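Chromosomal replication initiator protein dnaA (Aquifex aeolicus, PDB 1L8Q) probably initiates and regulates chromosomal replication by binding the origin in its ATP-bound form, using an AAA+ nucleotide-binding domain and a separate domain that binds double-stranded DNA. Local coordinates at residues D2-K7 and L53-G58; I40-S45 and I160-E165; D106-S111 and A137-P142; I123-Y128 and V153-G158. All blocks are in the same frame, centred on the assembly; numbering follows the deposited sequence.

Contact 1 (D2-K7 and L53-G58)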
loop_
_atom_site.group_PDB
_atom_site.type_symbol
_atom_site.label_atom_id
_atom_site.label_comp_id
_atom_site.label_asym_id
_atom_site.label_seq_id
_atom_site.Cartn_x
_atom_site.Cartn_y
_atom_site.Cartn_z
ATOM N N ASP A 2 -6.938 12.574 -20.764
ATOM C CA ASP A 2 -7.710 12.048 -19.587
ATOM C C ASP A 2 -6.876 11.141 -18.660
ATOM O O ASP A 2 -7.003 11.208 -17.443
ATOM C CB ASP A 2 -9.012 11.355 -20.028
ATOM C CG ASP A 2 -8.766 10.074 -20.779
ATOM O OD1 ASP A 2 -7.791 9.372 -20.454
ATOM O OD2 ASP A 2 -9.513 9.676 -21.698
ATOM N N PHE A 3 -6.029 10.304 -19.250
ATOM C CA PHE A 3 -5.088 9.473 -18.491
ATOM C C PHE A 3 -5.702 8.202 -17.929
ATOM O O PHE A 3 -5.203 7.636 -16.977
ATOM C CB PHE A 3 -4.392 10.297 -17.397
ATOM C CG PHE A 3 -3.749 11.548 -17.917
ATOM C CD1 PHE A 3 -4.446 12.746 -17.928
ATOM C CD2 PHE A 3 -2.460 11.517 -18.441
ATOM C CE1 PHE A 3 -3.868 13.902 -18.432
ATOM C CE2 PHE A 3 -1.870 12.663 -18.947
ATOM C CZ PHE A 3 -2.578 13.862 -18.950
ATOM N N LEU A 4 -6.764 7.736 -18.553
ATOM C CA LEU A 4 -7.400 6.521 -18.113
ATOM C C LEU A 4 -6.776 5.273 -18.739
ATOM O O LEU A 4 -6.410 5.266 -19.913
ATOM C CB LEU A 4 -8.885 6.582 -18.425
ATOM C CG LEU A 4 -9.635 7.694 -17.701
ATOM C CD1 LEU A 4 -10.985 7.927 -18.339
ATOM C CD2 LEU A 4 -9.782 7.361 -16.229
ATOM N N ASN A 5 -6.667 4.217 -17.938
ATOM C CA ASN A 5 -6.164 2.925 -18.384
ATOM C C ASN A 5 -7.347 1.972 -18.534
ATOM O O ASN A 5 -7.907 1.499 -17.549
ATOM C CB ASN A 5 -5.190 2.376 -17.346
ATOM C CG ASN A 5 -4.299 1.282 -17.894
ATOM O OD1 ASN A 5 -3.092 1.460 -18.006
ATOM N ND2 ASN A 5 -4.887 0.141 -18.212
ATOM N N PRO A 6 -7.731 1.700 -19.767
ATOM C CA PRO A 6 -8.917 0.887 -20.051
ATOM C C PRO A 6 -9.023 -0.400 -19.242
ATOM O O PRO A 6 -10.143 -0.876 -19.054
ATOM C CB PRO A 6 -8.759 0.554 -21.534
ATOM C CG PRO A 6 -7.998 1.693 -22.087
ATOM C CD PRO A 6 -7.061 2.153 -20.993
ATOM N N LYS A 7 -7.903 -0.944 -18.767
ATOM C CA LYS A 7 -7.916 -2.243 -18.078
ATOM C C LYS A 7 -8.736 -2.282 -16.775
ATOM O O LYS A 7 -9.166 -3.340 -16.349
ATOM C CB LYS A 7 -6.490 -2.750 -17.824
ATOM C CG LYS A 7 -5.887 -2.309 -16.500
ATOM C CD LYS A 7 -4.433 -2.767 -16.346
ATOM C CE LYS A 7 -3.811 -2.204 -15.054
ATOM N NZ LYS A 7 -2.411 -2.685 -14.827
ATOM N N LEU A 53 -10.852 1.581 -8.782
ATOM C CA LEU A 53 -12.210 2.083 -8.714
ATOM C C LEU A 53 -12.338 3.476 -9.355
ATOM O O LEU A 53 -13.304 3.741 -10.090
ATOM C CB LEU A 53 -12.682 2.098 -7.267
ATOM C CG LEU A 53 -14.165 2.209 -6.956
ATOM C CD1 LEU A 53 -14.944 1.144 -7.687
ATOM C CD2 LEU A 53 -14.347 2.058 -5.462
ATOM N N LEU A 54 -11.380 4.362 -9.086
ATOM C CA LEU A 54 -11.429 5.693 -9.690
ATOM C C LEU A 54 -11.409 5.570 -11.208
ATOM O O LEU A 54 -12.211 6.185 -11.914
ATOM C CB LEU A 54 -10.251 6.546 -9.238
ATOM C CG LEU A 54 -10.473 7.544 -8.103
ATOM C CD1 LEU A 54 -11.140 6.902 -6.916
ATOM C CD2 LEU A 54 -9.130 8.162 -7.721
ATOM N N GLN A 55 -10.498 4.752 -11.709
ATOM C CA GLN A 55 -10.343 4.624 -13.131
ATOM C C GLN A 55 -11.493 3.881 -13.794
ATOM O O GLN A 55 -11.814 4.121 -14.963
ATOM C CB GLN A 55 -9.012 3.975 -13.460
ATOM C CG GLN A 55 -7.840 4.762 -12.951
ATOM C CD GLN A 55 -6.880 5.109 -14.047
ATOM O OE1 GLN A 55 -5.758 5.528 -13.783
ATOM N NE2 GLN A 55 -7.315 4.947 -15.280
ATOM N N ALA A 56 -12.114 2.970 -13.063
ATOM C CA ALA A 56 -13.257 2.271 -13.619
ATOM C C ALA A 56 -14.415 3.258 -13.760
ATOM O O ALA A 56 -15.139 3.222 -14.751
ATOM C CB ALA A 56 -13.641 1.106 -12.764
ATOM N N ALA A 57 -14.583 4.143 -12.776
ATOM C CA ALA A 57 -15.610 5.173 -12.862
ATOM C C ALA A 57 -15.348 6.055 -14.074
ATOM O O ALA A 57 -16.246 6.327 -14.855
ATOM C CB ALA A 57 -15.641 6.029 -11.573
ATOM N N GLY A 58 -14.108 6.501 -14.220
ATOM C CA GLY A 58 -13.747 7.361 -15.319
ATOM C C GLY A 58 -14.030 6.699 -16.648
ATOM O O GLY A 58 -14.612 7.306 -17.542
#
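Leu4 presses its two methyls against a turn of helix 50-63, passing the side chain of Gln55, which runs in the opposite direction. CD1 of Leu4 reaches the carbonyl carbon of Gly58 at 3.7 Å, while CD2 of Leu4 lies 4.0 Å from the backbone O of Gln55. Gly58 offers bare backbone here, and the leucine branch can therefore settle directly on the helix. The bend of Gln55 at chi2 (-124°) turns its CD toward the backbone where Leu4 joins Asn5. An alanine in place of Leu4 would probably open a gap above Gly58 and weaken the apolar contact with Val68 and Tyr70 of strand 68-72. Asp2 helps to position Leu4: its OD1 accepts from Leu4 N at 2.7 Å, nearly straight at 167°, forming an Asx turn. Asp2 OD2 in turn makes a salt bridge with Lys62, further along the same helix that Leu4 covers. The Gln55 side chain comes within about 4 Å of that of Thr51, which contributes to magnesium binding, and its nearest atoms are about 7 Å from the bound ADP. A segment from the start of the AAA+ domain is thus draped over the helix that follows the Walker A loop.

Contact 2 (I40-S45 and I160-E165)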
loop_
_atom_site.group_PDB
_atom_site.type_symbol
_atom_site.label_atom_id
_atom_site.label_comp_id
_atom_site.label_asym_id
_atom_site.label_seq_id
_atom_site.Cartn_x
_atom_site.Cartn_y
_atom_site.Cartn_z
ATOM N N ILE A 40 -16.971 12.444 -3.413
ATOM C CA ILE A 40 -16.772 11.107 -2.906
ATOM C C ILE A 40 -15.297 11.022 -2.554
ATOM O O ILE A 40 -14.453 11.355 -3.375
ATOM C CB ILE A 40 -17.064 10.081 -3.984
ATOM C CG1 ILE A 40 -18.541 10.056 -4.313
ATOM C CG2 ILE A 40 -16.607 8.691 -3.550
ATOM C CD1 ILE A 40 -18.854 9.134 -5.428
ATOM N N PHE A 41 -14.986 10.569 -1.342
ATOM C CA PHE A 41 -13.601 10.475 -0.890
ATOM C C PHE A 41 -13.354 9.053 -0.445
ATOM O O PHE A 41 -13.831 8.645 0.614
ATOM C CB PHE A 41 -13.387 11.417 0.288
ATOM C CG PHE A 41 -11.972 11.568 0.701
ATOM C CD1 PHE A 41 -11.324 10.560 1.403
ATOM C CD2 PHE A 41 -11.284 12.742 0.428
ATOM C CE1 PHE A 41 -9.997 10.711 1.801
ATOM C CE2 PHE A 41 -9.962 12.913 0.838
ATOM C CZ PHE A 41 -9.320 11.900 1.525
ATOM N N ILE A 42 -12.629 8.289 -1.258
ATOM C CA ILE A 42 -12.329 6.908 -0.935
ATOM C C ILE A 42 -10.965 6.770 -0.270
ATOM O O ILE A 42 -9.995 7.336 -0.732
ATOM C CB ILE A 42 -12.334 6.074 -2.209
ATOM C CG1 ILE A 42 -13.718 6.067 -2.842
ATOM C CG2 ILE A 42 -11.877 4.640 -1.920
ATOM C CD1 ILE A 42 -13.679 5.666 -4.318
ATOM N N TYR A 43 -10.887 6.002 0.813
ATOM C CA TYR A 43 -9.605 5.780 1.471
ATOM C C TYR A 43 -9.390 4.330 1.933
ATOM O O TYR A 43 -10.329 3.610 2.292
ATOM C CB TYR A 43 -9.397 6.747 2.624
ATOM C CG TYR A 43 -10.315 6.516 3.777
ATOM C CD1 TYR A 43 -9.880 5.841 4.917
ATOM C CD2 TYR A 43 -11.612 6.961 3.735
ATOM C CE1 TYR A 43 -10.718 5.625 5.974
ATOM C CE2 TYR A 43 -12.462 6.768 4.785
ATOM C CZ TYR A 43 -12.010 6.098 5.913
ATOM O OH TYR A 43 -12.866 5.909 6.974
ATOM N N GLY A 44 -8.132 3.922 1.908
ATOM C CA GLY A 44 -7.751 2.586 2.287
ATOM C C GLY A 44 -6.275 2.382 2.058
ATOM O O GLY A 44 -5.600 3.185 1.398
ATOM N N SER A 45 -5.762 1.288 2.578
ATOM C CA SER A 45 -4.342 1.025 2.479
ATOM C C SER A 45 -3.959 0.593 1.064
ATOM O O SER A 45 -4.826 0.322 0.228
ATOM C CB SER A 45 -3.974 -0.066 3.461
ATOM O OG SER A 45 -4.516 -1.286 3.012
ATOM N N ILE A 160 -19.179 12.353 0.890
ATOM C CA ILE A 160 -19.266 10.999 1.417
ATOM C C ILE A 160 -17.893 10.342 1.509
ATOM O O ILE A 160 -17.145 10.274 0.530
ATOM C CB ILE A 160 -20.266 10.124 0.615
ATOM C CG1 ILE A 160 -20.328 8.712 1.208
ATOM C CG2 ILE A 160 -19.910 10.078 -0.857
ATOM C CD1 ILE A 160 -21.670 8.006 0.993
ATOM N N LEU A 161 -17.554 9.891 2.703
ATOM C CA LEU A 161 -16.263 9.261 2.967
ATOM C C LEU A 161 -16.469 7.778 3.118
ATOM O O LEU A 161 -17.252 7.351 3.950
ATOM C CB LEU A 161 -15.685 9.785 4.279
ATOM C CG LEU A 161 -14.939 11.111 4.256
ATOM C CD1 LEU A 161 -15.521 12.052 3.243
ATOM C CD2 LEU A 161 -14.886 11.735 5.667
ATOM N N VAL A 162 -15.753 6.983 2.344
ATOM C CA VAL A 162 -15.896 5.541 2.459
ATOM C C VAL A 162 -14.556 4.805 2.478
ATOM O O VAL A 162 -13.747 4.918 1.565
ATOM C CB VAL A 162 -16.787 4.961 1.350
ATOM C CG1 VAL A 162 -18.005 5.832 1.152
ATOM C CG2 VAL A 162 -16.044 4.892 0.086
ATOM N N GLU A 163 -14.332 4.054 3.533
ATOM C CA GLU A 163 -13.132 3.262 3.679
ATOM C C GLU A 163 -13.213 2.052 2.760
ATOM O O GLU A 163 -14.259 1.493 2.581
ATOM C CB GLU A 163 -13.023 2.804 5.131
ATOM C CG GLU A 163 -11.765 2.059 5.487
ATOM C CD GLU A 163 -11.613 1.901 6.991
ATOM O OE1 GLU A 163 -12.639 2.077 7.707
ATOM O OE2 GLU A 163 -10.478 1.619 7.465
ATOM N N ILE A 164 -12.102 1.639 2.185
ATOM C CA ILE A 164 -12.119 0.478 1.312
ATOM C C ILE A 164 -11.103 -0.553 1.772
ATOM O O ILE A 164 -9.997 -0.214 2.192
ATOM C CB ILE A 164 -11.873 0.913 -0.142
ATOM C CG1 ILE A 164 -12.046 -0.242 -1.102
ATOM C CG2 ILE A 164 -10.513 1.564 -0.307
ATOM C CD1 ILE A 164 -11.744 0.140 -2.492
ATOM N N GLU A 165 -11.496 -1.815 1.743
ATOM C CA GLU A 165 -10.609 -2.898 2.184
ATOM C C GLU A 165 -10.635 -4.058 1.210
ATOM O O GLU A 165 -11.629 -4.297 0.524
ATOM C CB GLU A 165 -11.002 -3.420 3.591
ATOM C CG GLU A 165 -10.411 -2.638 4.760
ATOM C CD GLU A 165 -11.210 -2.782 6.076
ATOM O OE1 GLU A 165 -10.728 -2.277 7.125
ATOM O OE2 GLU A 165 -12.316 -3.387 6.081
HETATM O O HOH W 1 -8.108 -0.121 4.156
#
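Ile40, Ile42 and Val162, all buried, and the partly exposed Ile160 make up the densely packed side of this strand pair. Ile40 and Ile160 stand side by side, pointing the same way, with Ile40 CG1 3.7 Å from Ile160 CG2. One step on, Ile42 meets two partners: CG1 of Ile42 approaches CG2 of Val162 at 3.9 Å, and its CG2 touches CG2 of Ile164 at 3.7 Å. Helices 20-31 and 50-63 close over this face. Four backbone hydrogen bonds tie the strands in parallel register, from Phe41 N to Ile160 O (2.9 Å) through to Ile164 N on Tyr43 O. Strand 160-163 is the outer member of a five-stranded parallel sheet, ordered as expected for an AAA+ core, and strand 40-43 runs straight into the nucleotide-binding P-loop, where Gly44 O accepts from Lys50 NZ. On the other face Phe41 is buried and Tyr43 packs on Glu163; the looser, solvent side is that of Leu161, partly exposed, and Glu163, exposed. Tyr43 has CG between its backbone N and carbonyl carbon (chi1 68°), and its ring lies across the neighbouring strand. Glu163 CA sits over one ring face in a CH-pi contact, 3.8 Å from the Tyr43 centroid, and the carboxylate plane is tilted 20° from the ring plane. An alanine in place of Tyr43 would probably leave the backbone of Glu163 uncovered on this side and His141 without its edge-to-face partner. Beyond the strands, a water donates to Ile164 O at 2.7 Å and accepts from Ser45 N, bridging the diverging ends.

Contact 3 (D106-S111 and A137-P142)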
loop_
_atom_site.group_PDB
_atom_site.type_symbol
_atom_site.label_atom_id
_atom_site.label_comp_id
_atom_site.label_asym_id
_atom_site.label_seq_id
_atom_site.Cartn_x
_atom_site.Cartn_y
_atom_site.Cartn_z
ATOM N N ASP A 106 -4.624 9.640 -4.691
ATOM C CA ASP A 106 -3.526 9.850 -3.738
ATOM C C ASP A 106 -3.415 11.264 -3.126
ATOM O O ASP A 106 -2.316 11.813 -2.994
ATOM C CB ASP A 106 -2.195 9.434 -4.353
ATOM C CG ASP A 106 -2.119 7.930 -4.625
ATOM O OD1 ASP A 106 -1.451 7.532 -5.618
ATOM O OD2 ASP A 106 -2.694 7.066 -3.916
ATOM N N VAL A 107 -4.553 11.810 -2.712
ATOM C CA VAL A 107 -4.657 13.160 -2.149
ATOM C C VAL A 107 -3.667 13.485 -1.031
ATOM O O VAL A 107 -3.312 14.617 -0.823
ATOM C CB VAL A 107 -6.057 13.396 -1.650
ATOM C CG1 VAL A 107 -6.101 14.597 -0.740
ATOM C CG2 VAL A 107 -6.973 13.585 -2.814
ATOM N N GLN A 108 -3.223 12.483 -0.326
ATOM C CA GLN A 108 -2.252 12.659 0.746
ATOM C C GLN A 108 -1.046 13.468 0.300
ATOM O O GLN A 108 -0.449 14.188 1.099
ATOM C CB GLN A 108 -1.765 11.282 1.150
ATOM C CG GLN A 108 -2.605 10.220 0.451
ATOM C CD GLN A 108 -1.770 9.198 -0.191
ATOM O OE1 GLN A 108 -0.617 9.062 0.144
ATOM N NE2 GLN A 108 -2.335 8.468 -1.122
ATOM N N PHE A 109 -0.665 13.308 -0.969
ATOM C CA PHE A 109 0.520 13.964 -1.510
ATOM C C PHE A 109 0.316 15.457 -1.770
ATOM O O PHE A 109 1.230 16.148 -2.199
ATOM C CB PHE A 109 1.021 13.235 -2.765
ATOM C CG PHE A 109 1.594 11.872 -2.479
ATOM C CD1 PHE A 109 2.617 11.716 -1.548
ATOM C CD2 PHE A 109 1.104 10.747 -3.122
ATOM C CE1 PHE A 109 3.142 10.444 -1.265
ATOM C CE2 PHE A 109 1.617 9.486 -2.852
ATOM C CZ PHE A 109 2.637 9.333 -1.919
ATOM N N LEU A 110 -0.886 15.943 -1.494
ATOM C CA LEU A 110 -1.171 17.366 -1.535
ATOM C C LEU A 110 -0.450 18.107 -0.399
ATOM O O LEU A 110 -0.284 19.326 -0.469
ATOM C CB LEU A 110 -2.671 17.592 -1.392
ATOM C CG LEU A 110 -3.535 18.116 -2.536
ATOM C CD1 LEU A 110 -2.954 17.878 -3.928
ATOM C CD2 LEU A 110 -4.935 17.552 -2.411
ATOM N N SER A 111 -0.034 17.384 0.651
ATOM C CA SER A 111 0.585 18.052 1.804
ATOM C C SER A 111 1.844 18.817 1.464
ATOM O O SER A 111 2.726 18.308 0.786
ATOM C CB SER A 111 0.837 17.106 3.009
ATOM O OG SER A 111 0.702 15.736 2.677
ATOM N N ALA A 137 -9.321 10.020 -3.838
ATOM C CA ALA A 137 -8.887 8.803 -3.175
ATOM C C ALA A 137 -7.640 9.130 -2.377
ATOM O O ALA A 137 -6.848 10.015 -2.760
ATOM C CB ALA A 137 -8.608 7.737 -4.152
ATOM N N SER A 138 -7.479 8.446 -1.249
ATOM C CA SER A 138 -6.379 8.718 -0.351
ATOM C C SER A 138 -6.039 7.468 0.402
ATOM O O SER A 138 -6.826 6.533 0.431
ATOM C CB SER A 138 -6.740 9.815 0.629
ATOM O OG SER A 138 -5.811 9.826 1.707
ATOM N N ASP A 139 -4.865 7.440 1.012
ATOM C CA ASP A 139 -4.483 6.275 1.772
ATOM C C ASP A 139 -4.897 6.478 3.209
ATOM O O ASP A 139 -4.665 5.632 4.051
ATOM C CB ASP A 139 -2.964 6.001 1.674
ATOM C CG ASP A 139 -2.137 7.061 2.367
ATOM O OD1 ASP A 139 -2.646 8.180 2.560
ATOM O OD2 ASP A 139 -0.969 6.876 2.761
ATOM N N ARG A 140 -5.489 7.616 3.506
ATOM C CA ARG A 140 -5.885 7.876 4.876
ATOM C C ARG A 140 -7.081 8.794 4.918
ATOM O O ARG A 140 -7.341 9.532 3.972
ATOM C CB ARG A 140 -4.716 8.463 5.665
ATOM C CG ARG A 140 -4.297 9.832 5.207
ATOM C CD ARG A 140 -2.901 10.193 5.601
ATOM N NE ARG A 140 -1.966 9.135 5.240
ATOM C CZ ARG A 140 -0.650 9.208 5.402
ATOM N NH1 ARG A 140 -0.095 10.293 5.923
ATOM N NH2 ARG A 140 0.112 8.187 5.039
ATOM N N HIS A 141 -7.812 8.718 6.017
ATOM C CA HIS A 141 -8.996 9.536 6.270
ATOM C C HIS A 141 -8.620 11.012 6.231
ATOM O O HIS A 141 -7.526 11.364 6.616
ATOM C CB HIS A 141 -9.523 9.173 7.673
ATOM C CG HIS A 141 -10.887 9.697 7.972
ATOM N ND1 HIS A 141 -11.111 10.993 8.390
ATOM C CD2 HIS A 141 -12.100 9.096 7.922
ATOM C CE1 HIS A 141 -12.409 11.171 8.563
ATOM N NE2 HIS A 141 -13.030 10.035 8.282
ATOM N N PRO A 142 -9.504 11.877 5.761
ATOM C CA PRO A 142 -9.208 13.322 5.754
ATOM C C PRO A 142 -8.688 13.825 7.108
ATOM O O PRO A 142 -7.747 14.613 7.115
ATOM C CB PRO A 142 -10.544 13.950 5.406
ATOM C CG PRO A 142 -11.224 12.880 4.562
ATOM C CD PRO A 142 -10.809 11.567 5.157
#
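The amide of Gln108 and the carboxylate of Asp139 are stacked, their planes 24° apart and their side chains crossing at about a right angle. With Gln108 CG modelled 2.9 Å from Asp139 OD1, the placement is too tight to be exact at this resolution. On the opposite side of the amide is Phe109, with Gln108 OE1 3.7 Å above its ring plane, offset toward the rim. Asp139 is gripped from its own segment: Arg140 NH2 meets the syn side of Asp139 OD2 at 2.8 Å in a salt bridge, somewhat out of the carboxylate plane. Ser138 OG, anti to its backbone N (chi1 165°), donates to a lone pair of Arg140 O at 2.7 Å. The firm bond across the contact is between backbones, Val107 N to Ala137 O, 2.9 Å and almost straight at 171°. It fixes the start of the 3-10 turn 107-110 just after Asp106, a magnesium-binding residue at the Walker B end of strand 101-105. Asp139 probably occupies the sensor 1 region of AAA+ proteins. Strand 133-138 lies between strands 101-105 and 40-43 in the sheet, Leu110 reaches Ala73 of helix 73-86, and Pro142 rests on helix 150-157.

Contact 4 (I123-Y128 and V153-G158)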
loop_
_atom_site.group_PDB
_atom_site.type_symbol
_atom_site.label_atom_id
_atom_site.label_comp_id
_atom_site.label_asym_id
_atom_site.label_seq_id
_atom_site.Cartn_x
_atom_site.Cartn_y
_atom_site.Cartn_z
ATOM N N ILE A 123 -10.496 24.954 -8.287
ATOM C CA ILE A 123 -11.048 24.003 -9.244
ATOM C C ILE A 123 -12.198 23.214 -8.599
ATOM O O ILE A 123 -13.256 23.045 -9.195
ATOM C CB ILE A 123 -9.967 23.052 -9.742
ATOM C CG1 ILE A 123 -8.963 23.796 -10.615
ATOM C CG2 ILE A 123 -10.575 21.916 -10.538
ATOM C CD1 ILE A 123 -7.741 22.961 -10.984
ATOM N N PHE A 124 -11.980 22.743 -7.378
ATOM C CA PHE A 124 -13.001 22.024 -6.616
ATOM C C PHE A 124 -14.330 22.837 -6.526
ATOM O O PHE A 124 -15.409 22.338 -6.906
ATOM C CB PHE A 124 -12.467 21.723 -5.213
ATOM C CG PHE A 124 -13.377 20.871 -4.383
ATOM C CD1 PHE A 124 -13.088 19.530 -4.169
ATOM C CD2 PHE A 124 -14.505 21.409 -3.799
ATOM C CE1 PHE A 124 -13.905 18.747 -3.402
ATOM C CE2 PHE A 124 -15.345 20.619 -3.021
ATOM C CZ PHE A 124 -15.043 19.296 -2.815
ATOM N N ASN A 125 -14.244 24.076 -6.023
ATOM C CA ASN A 125 -15.415 24.945 -5.945
ATOM C C ASN A 125 -16.160 25.057 -7.281
ATOM O O ASN A 125 -17.385 24.932 -7.335
ATOM C CB ASN A 125 -15.014 26.343 -5.486
ATOM C CG ASN A 125 -15.374 26.606 -4.065
ATOM O OD1 ASN A 125 -16.203 27.488 -3.767
ATOM N ND2 ASN A 125 -14.762 25.848 -3.149
ATOM N N THR A 126 -15.419 25.318 -8.352
ATOM C CA THR A 126 -16.033 25.507 -9.656
ATOM C C THR A 126 -16.823 24.272 -10.044
ATOM O O THR A 126 -18.021 24.348 -10.323
ATOM C CB THR A 126 -14.966 25.802 -10.740
ATOM O OG1 THR A 126 -14.396 27.092 -10.521
ATOM C CG2 THR A 126 -15.620 25.934 -12.094
ATOM N N LEU A 127 -16.152 23.130 -10.074
ATOM C CA LEU A 127 -16.832 21.909 -10.430
ATOM C C LEU A 127 -18.031 21.721 -9.510
ATOM O O LEU A 127 -19.116 21.321 -9.949
ATOM C CB LEU A 127 -15.892 20.728 -10.328
ATOM C CG LEU A 127 -14.744 20.749 -11.333
ATOM C CD1 LEU A 127 -13.882 19.526 -11.181
ATOM C CD2 LEU A 127 -15.271 20.849 -12.759
ATOM N N TYR A 128 -17.845 22.049 -8.238
ATOM C CA TYR A 128 -18.893 21.857 -7.251
ATOM C C TYR A 128 -20.126 22.747 -7.527
ATOM O O TYR A 128 -21.265 22.262 -7.539
ATOM C CB TYR A 128 -18.336 22.080 -5.842
ATOM C CG TYR A 128 -19.308 21.775 -4.752
ATOM C CD1 TYR A 128 -19.434 20.489 -4.253
ATOM C CD2 TYR A 128 -20.096 22.768 -4.207
ATOM C CE1 TYR A 128 -20.321 20.199 -3.256
ATOM C CE2 TYR A 128 -20.985 22.485 -3.218
ATOM C CZ TYR A 128 -21.094 21.191 -2.744
ATOM O OH TYR A 128 -21.989 20.903 -1.737
ATOM N N VAL A 153 -10.246 20.107 3.852
ATOM C CA VAL A 153 -10.729 19.000 4.653
ATOM C C VAL A 153 -12.221 19.120 4.983
ATOM O O VAL A 153 -12.941 18.119 4.923
ATOM C CB VAL A 153 -9.875 18.771 5.938
ATOM C CG1 VAL A 153 -10.568 17.817 6.904
ATOM C CG2 VAL A 153 -8.512 18.237 5.558
ATOM N N SER A 154 -12.703 20.321 5.304
ATOM C CA SER A 154 -14.135 20.454 5.596
ATOM C C SER A 154 -14.893 20.094 4.349
ATOM O O SER A 154 -15.803 19.261 4.376
ATOM C CB SER A 154 -14.522 21.860 6.032
ATOM O OG SER A 154 -13.396 22.698 6.053
ATOM N N ARG A 155 -14.493 20.691 3.236
ATOM C CA ARG A 155 -15.149 20.405 1.982
ATOM C C ARG A 155 -15.257 18.893 1.745
ATOM O O ARG A 155 -16.330 18.385 1.449
ATOM C CB ARG A 155 -14.455 21.122 0.826
ATOM C CG ARG A 155 -14.671 22.620 0.850
ATOM C CD ARG A 155 -15.818 23.084 -0.021
ATOM N NE ARG A 155 -15.983 24.535 -0.019
ATOM C CZ ARG A 155 -16.618 25.194 -0.980
ATOM N NH1 ARG A 155 -17.135 24.514 -2.006
ATOM N NH2 ARG A 155 -16.746 26.523 -0.922
ATOM N N PHE A 156 -14.159 18.171 1.899
ATOM C CA PHE A 156 -14.220 16.743 1.690
ATOM C C PHE A 156 -15.276 16.185 2.647
ATOM O O PHE A 156 -16.047 15.284 2.313
ATOM C CB PHE A 156 -12.871 16.079 2.005
ATOM C CG PHE A 156 -11.713 16.569 1.162
ATOM C CD1 PHE A 156 -11.922 17.275 -0.008
ATOM C CD2 PHE A 156 -10.408 16.310 1.554
ATOM C CE1 PHE A 156 -10.851 17.706 -0.778
ATOM C CE2 PHE A 156 -9.337 16.736 0.785
ATOM C CZ PHE A 156 -9.557 17.437 -0.382
ATOM N N GLU A 157 -15.322 16.725 3.848
ATOM C CA GLU A 157 -16.184 16.142 4.829
ATOM C C GLU A 157 -17.643 16.464 4.613
ATOM O O GLU A 157 -18.527 15.887 5.265
ATOM C CB GLU A 157 -15.698 16.454 6.227
ATOM C CG GLU A 157 -14.703 15.423 6.699
ATOM C CD GLU A 157 -13.906 15.867 7.890
ATOM O OE1 GLU A 157 -14.312 16.858 8.539
ATOM O OE2 GLU A 157 -12.867 15.222 8.179
ATOM N N GLY A 158 -17.901 17.349 3.661
ATOM C CA GLY A 158 -19.255 17.677 3.307
ATOM C C GLY A 158 -19.822 16.618 2.384
ATOM O O GLY A 158 -21.023 16.544 2.151
#
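Phe124 and Arg155 mark the closest backbone approach of two well-separated helices, their CA atoms 9.0 Å apart and the axes of the short segments 12.1 Å apart at 29°, so long side chains must span the gap. Phe124 has CG anti to its backbone N (chi1 -174°), which directs it across to the other helix. Its CE2 touches CD of Arg155 at 3.9 Å, with the ring almost perpendicular to the guanidinium plane. Elsewhere on the ring, Phe124 CE1 comes 4.2 Å from Phe156 CE1, near the plane of the Phe156 ring. The Arg155 chain bends at chi2, and its guanidinium group lies beside Asn125. There Arg155 NH2 donates to Asn125 OD1 at 3.1 Å, a weak bond, since the angle at hydrogen is only 122°. The exact placement of the Asn125 amide is doubtful, because its nitrogen is modelled too close to the guanidinium, donor against donor. Tyr128 stands nearby, its CD2 4.1 Å from Arg155 NH1; with Arg155 CZ 5.8 Å from the centroid of the Tyr128 ring, any cation-pi attraction is weak at best. Inward from this polar layer, Phe156 packs on Phe120 of helix 114-129 and on Phe41 of the sheet, while Arg155 also lies on Phe121. Helices 114-129 and 150-157 of the AAA+ domain are thus joined by an aromatic core with a polar rim. The chemistry implies that cohesion comes mainly from the phenylalanines and the aliphatic part of Arg155, whose guanidinium is probably held only lightly.

All four contacts belong to the AAA+ domain and gather around its parallel sheet. Contact 2 lies within the sheet, and contact 3 is about 10 Å away between centres, joined to it through neighbouring strands 40-43 and 133-138. Contacts 1 and 4 are farthest apart, about 22 Å between centres, on opposite sides of the sheet: Leu53 and Leu54 pack on Ile42 from one side, Phe156 on Phe41 from the other. Along the chain, the span between 40-45 and 160-165 encloses both segments of contacts 3 and 4, whereas contacts 1 and 2 interleave. The first and last strands in sequence thus pair beside the nucleotide site, with the other parts built around them.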